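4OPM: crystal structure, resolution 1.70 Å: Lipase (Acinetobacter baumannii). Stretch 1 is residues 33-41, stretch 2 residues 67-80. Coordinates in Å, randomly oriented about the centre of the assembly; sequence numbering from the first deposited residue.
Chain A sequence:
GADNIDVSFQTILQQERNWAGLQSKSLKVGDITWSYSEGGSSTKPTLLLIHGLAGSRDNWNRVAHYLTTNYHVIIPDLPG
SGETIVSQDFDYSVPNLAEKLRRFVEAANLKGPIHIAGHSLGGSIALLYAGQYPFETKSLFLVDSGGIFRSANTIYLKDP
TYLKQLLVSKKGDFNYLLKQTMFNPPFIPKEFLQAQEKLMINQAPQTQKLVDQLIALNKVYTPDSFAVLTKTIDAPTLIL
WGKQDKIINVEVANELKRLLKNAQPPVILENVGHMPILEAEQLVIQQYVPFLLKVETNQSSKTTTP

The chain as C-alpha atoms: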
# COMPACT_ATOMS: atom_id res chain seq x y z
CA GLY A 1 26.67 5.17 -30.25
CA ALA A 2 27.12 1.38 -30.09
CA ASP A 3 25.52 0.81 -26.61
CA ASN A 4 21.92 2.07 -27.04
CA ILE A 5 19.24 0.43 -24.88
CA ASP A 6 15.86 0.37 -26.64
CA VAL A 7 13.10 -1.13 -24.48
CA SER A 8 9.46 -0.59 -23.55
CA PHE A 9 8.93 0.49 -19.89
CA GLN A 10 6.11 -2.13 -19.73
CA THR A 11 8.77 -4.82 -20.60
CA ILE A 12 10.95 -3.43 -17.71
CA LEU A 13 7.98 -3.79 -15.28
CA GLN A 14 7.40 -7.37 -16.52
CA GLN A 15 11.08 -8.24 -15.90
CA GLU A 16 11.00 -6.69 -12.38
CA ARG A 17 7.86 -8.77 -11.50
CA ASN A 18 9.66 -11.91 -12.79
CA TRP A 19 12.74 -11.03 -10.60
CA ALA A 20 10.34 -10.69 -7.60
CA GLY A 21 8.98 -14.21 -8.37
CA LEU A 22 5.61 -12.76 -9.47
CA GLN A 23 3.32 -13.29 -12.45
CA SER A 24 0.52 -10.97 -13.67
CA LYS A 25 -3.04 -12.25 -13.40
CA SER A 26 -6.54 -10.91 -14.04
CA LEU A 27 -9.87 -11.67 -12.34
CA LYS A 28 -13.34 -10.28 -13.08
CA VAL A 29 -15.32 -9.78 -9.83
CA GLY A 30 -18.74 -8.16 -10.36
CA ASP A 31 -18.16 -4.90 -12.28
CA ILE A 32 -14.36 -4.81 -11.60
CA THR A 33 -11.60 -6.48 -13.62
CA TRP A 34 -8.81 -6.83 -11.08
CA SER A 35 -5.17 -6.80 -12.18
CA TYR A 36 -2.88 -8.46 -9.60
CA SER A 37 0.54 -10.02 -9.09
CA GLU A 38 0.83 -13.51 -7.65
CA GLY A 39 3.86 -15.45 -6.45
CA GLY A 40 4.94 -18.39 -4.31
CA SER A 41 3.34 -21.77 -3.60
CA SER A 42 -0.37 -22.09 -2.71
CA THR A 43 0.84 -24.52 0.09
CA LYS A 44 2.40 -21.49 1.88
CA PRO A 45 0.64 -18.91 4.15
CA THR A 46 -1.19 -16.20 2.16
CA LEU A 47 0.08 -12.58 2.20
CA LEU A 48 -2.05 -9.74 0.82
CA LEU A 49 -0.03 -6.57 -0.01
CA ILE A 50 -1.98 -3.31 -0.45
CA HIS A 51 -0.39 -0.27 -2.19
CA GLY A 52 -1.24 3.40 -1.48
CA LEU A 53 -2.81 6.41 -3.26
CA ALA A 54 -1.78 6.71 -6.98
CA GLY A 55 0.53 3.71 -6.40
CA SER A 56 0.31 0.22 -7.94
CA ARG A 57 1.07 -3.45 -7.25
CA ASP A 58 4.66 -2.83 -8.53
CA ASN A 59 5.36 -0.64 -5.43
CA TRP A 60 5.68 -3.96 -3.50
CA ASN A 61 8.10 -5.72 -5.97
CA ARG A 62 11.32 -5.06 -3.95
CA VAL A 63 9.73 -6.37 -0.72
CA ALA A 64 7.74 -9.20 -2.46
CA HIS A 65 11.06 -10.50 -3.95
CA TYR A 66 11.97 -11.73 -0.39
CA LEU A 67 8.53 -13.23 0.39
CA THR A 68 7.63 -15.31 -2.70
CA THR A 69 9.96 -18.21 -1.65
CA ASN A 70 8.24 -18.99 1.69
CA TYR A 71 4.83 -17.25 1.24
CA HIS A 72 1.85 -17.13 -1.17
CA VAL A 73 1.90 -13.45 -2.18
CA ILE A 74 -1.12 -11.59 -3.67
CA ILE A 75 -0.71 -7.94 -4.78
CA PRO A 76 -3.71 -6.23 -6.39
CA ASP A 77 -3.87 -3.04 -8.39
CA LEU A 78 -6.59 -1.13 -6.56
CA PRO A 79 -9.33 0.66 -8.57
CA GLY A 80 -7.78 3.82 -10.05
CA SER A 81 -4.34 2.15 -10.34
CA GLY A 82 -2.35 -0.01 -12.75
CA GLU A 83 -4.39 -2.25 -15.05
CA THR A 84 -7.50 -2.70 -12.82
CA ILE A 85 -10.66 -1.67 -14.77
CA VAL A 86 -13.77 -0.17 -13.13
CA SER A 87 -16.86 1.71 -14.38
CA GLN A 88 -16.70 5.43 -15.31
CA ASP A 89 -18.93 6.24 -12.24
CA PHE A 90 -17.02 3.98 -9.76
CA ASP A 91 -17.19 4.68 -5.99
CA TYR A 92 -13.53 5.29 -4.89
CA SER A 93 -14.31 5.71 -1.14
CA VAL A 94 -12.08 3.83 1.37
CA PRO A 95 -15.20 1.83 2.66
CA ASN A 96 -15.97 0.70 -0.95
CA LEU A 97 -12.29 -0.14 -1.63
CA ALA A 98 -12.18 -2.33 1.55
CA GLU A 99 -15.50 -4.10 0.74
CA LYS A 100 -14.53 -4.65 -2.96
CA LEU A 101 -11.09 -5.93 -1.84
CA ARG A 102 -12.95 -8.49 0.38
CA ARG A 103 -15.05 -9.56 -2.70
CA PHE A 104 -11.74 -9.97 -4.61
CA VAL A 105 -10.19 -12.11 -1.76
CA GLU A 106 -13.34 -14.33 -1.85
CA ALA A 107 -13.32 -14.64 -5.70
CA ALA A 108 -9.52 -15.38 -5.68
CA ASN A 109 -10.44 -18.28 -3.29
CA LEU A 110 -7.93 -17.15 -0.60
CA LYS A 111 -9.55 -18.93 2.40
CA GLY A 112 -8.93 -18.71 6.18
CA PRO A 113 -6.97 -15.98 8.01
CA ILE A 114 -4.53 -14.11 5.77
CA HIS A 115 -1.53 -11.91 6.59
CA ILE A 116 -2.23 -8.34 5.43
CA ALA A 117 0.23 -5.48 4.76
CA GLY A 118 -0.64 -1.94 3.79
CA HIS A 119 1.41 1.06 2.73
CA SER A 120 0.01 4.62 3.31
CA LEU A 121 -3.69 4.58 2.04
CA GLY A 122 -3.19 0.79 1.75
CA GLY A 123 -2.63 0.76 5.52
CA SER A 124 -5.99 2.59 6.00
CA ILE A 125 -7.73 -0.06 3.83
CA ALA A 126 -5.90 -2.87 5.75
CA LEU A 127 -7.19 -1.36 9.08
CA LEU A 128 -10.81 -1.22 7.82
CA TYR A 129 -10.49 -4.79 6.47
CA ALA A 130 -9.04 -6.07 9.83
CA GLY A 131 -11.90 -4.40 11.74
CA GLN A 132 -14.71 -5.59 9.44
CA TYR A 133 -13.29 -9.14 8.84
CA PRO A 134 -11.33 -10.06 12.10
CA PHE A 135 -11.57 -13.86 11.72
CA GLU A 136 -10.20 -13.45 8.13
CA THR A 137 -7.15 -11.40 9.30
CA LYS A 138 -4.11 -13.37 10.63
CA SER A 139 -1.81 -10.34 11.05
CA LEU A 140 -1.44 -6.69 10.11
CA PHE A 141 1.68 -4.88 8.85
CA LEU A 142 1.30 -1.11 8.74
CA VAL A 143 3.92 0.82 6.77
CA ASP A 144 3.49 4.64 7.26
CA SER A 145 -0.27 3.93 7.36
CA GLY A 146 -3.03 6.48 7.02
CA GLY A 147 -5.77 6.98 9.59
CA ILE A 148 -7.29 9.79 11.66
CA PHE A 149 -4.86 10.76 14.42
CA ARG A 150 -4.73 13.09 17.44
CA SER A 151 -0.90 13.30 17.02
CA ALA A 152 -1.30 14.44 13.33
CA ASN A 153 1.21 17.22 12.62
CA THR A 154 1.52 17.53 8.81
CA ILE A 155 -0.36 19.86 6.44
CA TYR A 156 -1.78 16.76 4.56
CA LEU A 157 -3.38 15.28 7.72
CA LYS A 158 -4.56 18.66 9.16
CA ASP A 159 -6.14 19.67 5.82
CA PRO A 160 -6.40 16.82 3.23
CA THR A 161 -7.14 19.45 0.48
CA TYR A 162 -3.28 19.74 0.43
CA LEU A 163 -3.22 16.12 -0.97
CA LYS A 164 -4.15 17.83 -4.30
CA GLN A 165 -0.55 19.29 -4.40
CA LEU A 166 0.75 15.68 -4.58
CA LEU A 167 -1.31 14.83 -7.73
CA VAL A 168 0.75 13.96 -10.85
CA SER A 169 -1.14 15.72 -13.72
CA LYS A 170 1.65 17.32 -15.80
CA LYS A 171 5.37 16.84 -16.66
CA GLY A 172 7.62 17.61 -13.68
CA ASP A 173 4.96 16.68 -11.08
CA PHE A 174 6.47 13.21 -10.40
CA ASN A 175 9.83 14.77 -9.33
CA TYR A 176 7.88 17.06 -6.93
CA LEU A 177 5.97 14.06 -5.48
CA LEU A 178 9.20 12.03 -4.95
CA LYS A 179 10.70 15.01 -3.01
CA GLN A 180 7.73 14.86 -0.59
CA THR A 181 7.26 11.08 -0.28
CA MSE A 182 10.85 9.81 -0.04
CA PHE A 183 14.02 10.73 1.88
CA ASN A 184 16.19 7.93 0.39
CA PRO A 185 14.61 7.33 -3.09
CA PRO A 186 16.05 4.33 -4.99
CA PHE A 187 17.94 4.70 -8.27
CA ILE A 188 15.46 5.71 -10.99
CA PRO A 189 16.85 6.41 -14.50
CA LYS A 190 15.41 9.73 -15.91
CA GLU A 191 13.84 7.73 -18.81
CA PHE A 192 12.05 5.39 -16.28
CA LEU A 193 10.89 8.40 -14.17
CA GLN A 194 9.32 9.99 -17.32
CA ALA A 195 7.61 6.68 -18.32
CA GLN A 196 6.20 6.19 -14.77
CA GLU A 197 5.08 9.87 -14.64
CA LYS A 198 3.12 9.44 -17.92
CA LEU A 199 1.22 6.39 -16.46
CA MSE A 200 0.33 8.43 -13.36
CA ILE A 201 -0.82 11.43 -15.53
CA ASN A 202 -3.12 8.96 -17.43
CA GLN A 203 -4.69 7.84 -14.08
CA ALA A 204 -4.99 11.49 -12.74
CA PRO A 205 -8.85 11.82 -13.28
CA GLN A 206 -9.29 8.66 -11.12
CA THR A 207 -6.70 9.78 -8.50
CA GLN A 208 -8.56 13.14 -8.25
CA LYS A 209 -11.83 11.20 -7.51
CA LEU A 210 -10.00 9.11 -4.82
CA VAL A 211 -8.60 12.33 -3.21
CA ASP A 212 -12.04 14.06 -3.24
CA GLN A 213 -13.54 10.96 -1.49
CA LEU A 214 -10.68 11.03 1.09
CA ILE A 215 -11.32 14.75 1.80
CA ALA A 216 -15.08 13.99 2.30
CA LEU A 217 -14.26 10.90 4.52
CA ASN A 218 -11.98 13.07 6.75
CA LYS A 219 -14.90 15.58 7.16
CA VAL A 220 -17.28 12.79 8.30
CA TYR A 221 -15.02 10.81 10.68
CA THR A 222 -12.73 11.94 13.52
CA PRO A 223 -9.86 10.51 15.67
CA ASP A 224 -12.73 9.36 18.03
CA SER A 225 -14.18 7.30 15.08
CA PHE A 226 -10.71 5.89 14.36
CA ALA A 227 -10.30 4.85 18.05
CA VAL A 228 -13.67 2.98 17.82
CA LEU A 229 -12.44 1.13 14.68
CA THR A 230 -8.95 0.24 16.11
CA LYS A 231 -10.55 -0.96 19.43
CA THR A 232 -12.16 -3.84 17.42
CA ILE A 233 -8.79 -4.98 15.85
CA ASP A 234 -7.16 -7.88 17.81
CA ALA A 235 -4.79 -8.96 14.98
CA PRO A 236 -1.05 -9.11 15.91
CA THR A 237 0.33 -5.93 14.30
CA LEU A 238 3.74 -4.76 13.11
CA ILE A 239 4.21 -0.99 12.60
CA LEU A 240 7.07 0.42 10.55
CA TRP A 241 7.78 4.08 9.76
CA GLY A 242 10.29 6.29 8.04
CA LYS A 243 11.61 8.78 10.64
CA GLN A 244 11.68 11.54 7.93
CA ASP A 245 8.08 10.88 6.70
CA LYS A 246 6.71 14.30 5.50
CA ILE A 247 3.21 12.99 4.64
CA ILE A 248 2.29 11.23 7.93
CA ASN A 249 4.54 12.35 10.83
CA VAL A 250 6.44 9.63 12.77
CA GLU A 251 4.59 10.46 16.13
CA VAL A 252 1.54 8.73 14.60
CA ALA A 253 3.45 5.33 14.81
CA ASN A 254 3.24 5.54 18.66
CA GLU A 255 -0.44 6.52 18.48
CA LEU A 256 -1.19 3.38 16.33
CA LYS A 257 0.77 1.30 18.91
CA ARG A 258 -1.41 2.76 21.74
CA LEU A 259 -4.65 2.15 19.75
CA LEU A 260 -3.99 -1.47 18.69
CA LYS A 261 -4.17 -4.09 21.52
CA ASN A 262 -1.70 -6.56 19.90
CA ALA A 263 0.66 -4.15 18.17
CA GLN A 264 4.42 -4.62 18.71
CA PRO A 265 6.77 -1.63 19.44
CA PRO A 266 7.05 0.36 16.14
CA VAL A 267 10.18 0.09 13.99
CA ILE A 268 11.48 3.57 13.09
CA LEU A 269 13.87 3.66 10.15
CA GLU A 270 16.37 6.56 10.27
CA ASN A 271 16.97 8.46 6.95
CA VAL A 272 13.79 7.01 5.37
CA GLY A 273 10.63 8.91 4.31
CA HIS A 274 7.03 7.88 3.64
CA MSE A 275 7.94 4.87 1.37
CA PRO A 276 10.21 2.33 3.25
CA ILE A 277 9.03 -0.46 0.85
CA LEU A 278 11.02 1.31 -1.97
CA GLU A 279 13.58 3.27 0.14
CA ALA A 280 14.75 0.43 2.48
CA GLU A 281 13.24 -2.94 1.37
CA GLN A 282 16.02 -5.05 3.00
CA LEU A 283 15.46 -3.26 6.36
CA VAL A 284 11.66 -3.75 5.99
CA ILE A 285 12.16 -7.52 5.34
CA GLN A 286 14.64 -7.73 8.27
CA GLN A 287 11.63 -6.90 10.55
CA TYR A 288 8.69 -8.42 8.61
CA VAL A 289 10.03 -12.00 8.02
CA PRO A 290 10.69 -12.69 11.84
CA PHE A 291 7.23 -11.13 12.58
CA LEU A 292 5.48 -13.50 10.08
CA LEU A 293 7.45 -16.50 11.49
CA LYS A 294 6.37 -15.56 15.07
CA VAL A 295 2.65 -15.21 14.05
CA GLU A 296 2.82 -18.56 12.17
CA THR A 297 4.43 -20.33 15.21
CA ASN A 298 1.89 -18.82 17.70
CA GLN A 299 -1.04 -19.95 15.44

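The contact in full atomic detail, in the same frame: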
# COMPACT_ATOMS: atom_id res chain seq x y z
N THR A 33 -12.59 -5.54 -13.11
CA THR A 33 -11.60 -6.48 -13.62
C THR A 33 -10.32 -6.18 -12.88
O THR A 33 -9.65 -5.18 -13.16
CB THR A 33 -11.46 -6.44 -15.15
OG1 THR A 33 -12.73 -6.70 -15.71
CG2 THR A 33 -10.47 -7.49 -15.66
N TRP A 34 -9.99 -7.02 -11.89
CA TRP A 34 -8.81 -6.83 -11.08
C TRP A 34 -7.55 -7.29 -11.80
O TRP A 34 -7.52 -8.40 -12.34
CB TRP A 34 -8.93 -7.61 -9.76
CG TRP A 34 -9.94 -7.05 -8.80
CD1 TRP A 34 -11.27 -7.33 -8.74
CD2 TRP A 34 -9.67 -6.16 -7.71
NE1 TRP A 34 -11.85 -6.66 -7.68
CE2 TRP A 34 -10.89 -5.91 -7.05
CE3 TRP A 34 -8.50 -5.52 -7.23
CZ2 TRP A 34 -10.99 -5.08 -5.93
CZ3 TRP A 34 -8.60 -4.70 -6.11
CH2 TRP A 34 -9.83 -4.47 -5.49
N SER A 35 -6.52 -6.46 -11.75
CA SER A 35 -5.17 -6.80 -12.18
C SER A 35 -4.40 -7.07 -10.89
O SER A 35 -4.53 -6.28 -9.93
CB SER A 35 -4.54 -5.66 -12.98
OG SER A 35 -3.14 -5.87 -13.13
N TYR A 36 -3.65 -8.17 -10.81
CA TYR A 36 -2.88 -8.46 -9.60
C TYR A 36 -1.67 -9.30 -9.91
O TYR A 36 -1.63 -10.00 -10.93
CB TYR A 36 -3.74 -9.15 -8.51
CG TYR A 36 -4.27 -10.53 -8.86
CD1 TYR A 36 -5.39 -10.69 -9.67
CD2 TYR A 36 -3.72 -11.68 -8.28
CE1 TYR A 36 -5.92 -11.95 -9.95
CE2 TYR A 36 -4.23 -12.95 -8.57
CZ TYR A 36 -5.33 -13.08 -9.39
OH TYR A 36 -5.87 -14.31 -9.68
N SER A 37 -0.66 -9.20 -9.03
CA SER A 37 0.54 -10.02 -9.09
C SER A 37 0.36 -11.17 -8.13
O SER A 37 -0.26 -11.01 -7.07
CB SER A 37 1.77 -9.21 -8.69
OG SER A 37 1.99 -8.14 -9.59
N GLU A 38 0.89 -12.33 -8.50
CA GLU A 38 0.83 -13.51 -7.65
C GLU A 38 2.14 -14.25 -7.72
O GLU A 38 2.69 -14.44 -8.81
CB GLU A 38 -0.34 -14.42 -8.06
CG GLU A 38 -0.46 -15.69 -7.23
CD GLU A 38 -1.65 -16.58 -7.52
OE1 GLU A 38 -2.35 -16.34 -8.53
OE2 GLU A 38 -1.87 -17.54 -6.75
N GLY A 39 2.63 -14.68 -6.56
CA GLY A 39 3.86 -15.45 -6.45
C GLY A 39 3.86 -16.42 -5.29
O GLY A 39 3.00 -16.35 -4.40
N GLY A 40 4.80 -17.36 -5.34
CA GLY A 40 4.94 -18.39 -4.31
C GLY A 40 3.95 -19.54 -4.43
O GLY A 40 3.01 -19.50 -5.23
N SER A 41 4.17 -20.57 -3.61
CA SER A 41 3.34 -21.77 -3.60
C SER A 41 2.03 -21.55 -2.85
O SER A 41 2.02 -20.94 -1.78
CB SER A 41 4.10 -22.93 -2.97
OG SER A 41 3.31 -24.11 -2.93
N LEU A 67 9.66 -12.53 -0.23
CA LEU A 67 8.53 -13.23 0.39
C LEU A 67 7.96 -14.36 -0.46
O LEU A 67 7.30 -15.25 0.08
CB LEU A 67 7.41 -12.21 0.69
CG LEU A 67 7.77 -11.08 1.69
CD1 LEU A 67 6.73 -10.01 1.68
CD2 LEU A 67 8.02 -11.63 3.10
N THR A 68 8.20 -14.33 -1.78
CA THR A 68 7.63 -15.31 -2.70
C THR A 68 8.28 -16.71 -2.57
O THR A 68 7.74 -17.66 -3.13
CB THR A 68 7.68 -14.80 -4.13
OG1 THR A 68 9.01 -14.41 -4.45
CG2 THR A 68 6.71 -13.65 -4.38
N THR A 69 9.38 -16.87 -1.82
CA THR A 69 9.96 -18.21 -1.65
C THR A 69 9.16 -18.96 -0.58
O THR A 69 8.74 -20.10 -0.84
CB THR A 69 11.46 -18.15 -1.31
OG1 THR A 69 12.17 -17.53 -2.39
CG2 THR A 69 12.07 -19.54 -1.06
N ASN A 70 8.90 -18.33 0.57
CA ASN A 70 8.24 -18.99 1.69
C ASN A 70 6.77 -18.58 1.91
O ASN A 70 6.13 -19.12 2.83
CB ASN A 70 9.05 -18.77 2.96
CG ASN A 70 10.37 -19.47 2.88
OD1 ASN A 70 10.47 -20.62 2.46
ND2 ASN A 70 11.44 -18.76 3.17
N TYR A 71 6.22 -17.67 1.09
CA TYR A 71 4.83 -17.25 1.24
C TYR A 71 4.09 -17.21 -0.09
O TYR A 71 4.71 -17.21 -1.14
CB TYR A 71 4.74 -15.87 1.93
CG TYR A 71 5.27 -15.92 3.35
CD1 TYR A 71 4.47 -16.38 4.39
CD2 TYR A 71 6.61 -15.63 3.63
CE1 TYR A 71 4.98 -16.53 5.68
CE2 TYR A 71 7.12 -15.77 4.92
CZ TYR A 71 6.30 -16.23 5.94
OH TYR A 71 6.77 -16.39 7.22
N HIS A 72 2.74 -17.24 -0.01
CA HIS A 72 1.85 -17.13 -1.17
C HIS A 72 1.43 -15.65 -1.23
O HIS A 72 0.57 -15.21 -0.47
CB HIS A 72 0.66 -18.08 -1.07
CG HIS A 72 -0.26 -18.00 -2.26
ND1 HIS A 72 -1.63 -18.09 -2.11
CD2 HIS A 72 0.03 -17.83 -3.57
CE1 HIS A 72 -2.13 -18.00 -3.33
NE2 HIS A 72 -1.17 -17.85 -4.25
N VAL A 73 2.05 -14.90 -2.13
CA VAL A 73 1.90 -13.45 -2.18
C VAL A 73 0.86 -13.02 -3.22
O VAL A 73 0.92 -13.46 -4.37
CB VAL A 73 3.30 -12.80 -2.42
CG1 VAL A 73 3.21 -11.27 -2.47
CG2 VAL A 73 4.31 -13.24 -1.36
N ILE A 74 -0.07 -12.14 -2.80
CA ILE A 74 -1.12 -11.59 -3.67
C ILE A 74 -1.04 -10.06 -3.60
O ILE A 74 -1.07 -9.50 -2.51
CB ILE A 74 -2.53 -12.11 -3.27
CG1 ILE A 74 -2.61 -13.66 -3.39
CG2 ILE A 74 -3.66 -11.40 -4.08
CD1 ILE A 74 -2.64 -14.21 -4.85
N ILE A 75 -0.89 -9.40 -4.76
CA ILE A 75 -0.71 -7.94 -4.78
C ILE A 75 -1.63 -7.31 -5.82
O ILE A 75 -1.28 -7.22 -7.00
CB ILE A 75 0.77 -7.52 -5.05
CG1 ILE A 75 1.81 -8.49 -4.45
CG2 ILE A 75 1.01 -6.05 -4.63
CD1 ILE A 75 3.28 -8.15 -4.83
N PRO A 76 -2.79 -6.81 -5.40
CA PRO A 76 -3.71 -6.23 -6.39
C PRO A 76 -3.41 -4.79 -6.74
O PRO A 76 -2.90 -4.01 -5.92
CB PRO A 76 -5.07 -6.31 -5.68
CG PRO A 76 -4.74 -6.23 -4.21
CD PRO A 76 -3.38 -6.85 -4.04
N ASP A 77 -3.78 -4.42 -7.97
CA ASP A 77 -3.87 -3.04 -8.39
C ASP A 77 -5.24 -2.58 -7.91
O ASP A 77 -6.27 -3.13 -8.33
CB ASP A 77 -3.78 -2.90 -9.92
CG ASP A 77 -2.38 -2.88 -10.50
OD1 ASP A 77 -1.46 -2.34 -9.83
OD2 ASP A 77 -2.23 -3.29 -11.66
N LEU A 78 -5.28 -1.61 -7.02
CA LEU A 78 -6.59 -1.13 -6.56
C LEU A 78 -7.28 -0.34 -7.66
O LEU A 78 -6.59 0.24 -8.51
CB LEU A 78 -6.41 -0.21 -5.31
CG LEU A 78 -5.84 -0.85 -4.04
CD1 LEU A 78 -5.45 0.22 -3.03
CD2 LEU A 78 -6.84 -1.81 -3.39
N PRO A 79 -8.63 -0.25 -7.64
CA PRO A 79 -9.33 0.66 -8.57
C PRO A 79 -8.66 2.04 -8.61
O PRO A 79 -8.32 2.60 -7.55
CB PRO A 79 -10.72 0.76 -7.95
CG PRO A 79 -10.91 -0.57 -7.29
CD PRO A 79 -9.57 -0.86 -6.68
N GLY A 80 -8.43 2.54 -9.81
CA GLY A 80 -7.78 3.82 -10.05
C GLY A 80 -6.30 3.68 -10.33
O GLY A 80 -5.64 4.65 -10.69
O HOH W 1 6.22 -19.86 -1.66

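Strand 33-39 runs antiparallel to the strand that begins at His72, their N-to-C directions 157° apart, and the two stretches together bury 744 Å². Thr33 lies out of reach. Trp34 leaves its backbone sideways, but its indole reaches Pro76 to Pro79: CE3 lies 3.8 Å from Pro76 CB, CZ3 4.3 Å from Leu78 CD2 and CH2 3.8 Å from Pro79 CD, so the ring packs against the two prolines and Leu78, and its CE3 also lies 3.4 Å from Asp77 O. Ser35 opens the backbone ladder, its O accepting a nearly straight hydrogen bond from Asp77 N (2.8 Å, 173°); beside it, Ser35 OG lies 3.1 Å from Asp77 OD2. Tyr36 pairs with Pro76, which has no amide proton to give; this is a non-hydrogen-bonded position, so the missing proton costs no bond between these two strands, and the backbones close to 4.0 Å between Tyr36 CA and Pro76 CA. The tyrosine ring extends along the same face to Ile74, CD2 to CG2 4.2 Å. Ser37 and Ile75 form a reciprocal pair, Ser37 N to Ile75 O and Ile75 N to Ser37 O both 2.9 Å, with side chains on the opposite face. Glu38, back on the face of Tyr36, lays its CG 3.6 Å from Ile74 CD1 and extends its carboxylate to His72, whose NE2 donates a short hydrogen bond to Glu38 OE2 (2.6 Å). Gly39 repeats the reciprocal pattern with Val73: Gly39 N to Val73 O is 3.0 Å, Val73 N to Gly39 O 2.9 Å. A CB here would clash with Thr68 CG2. At Gly40, phi is positive and a CB would run into Tyr71 O; the bare CA instead approaches that oxygen to 3.4 Å in a CA-H...O contact. Beyond the strand, water 1 bridges the stretches, accepting from Ser41 N (2.9 Å from the water O) and donating to Thr69 O (2.7 Å from it).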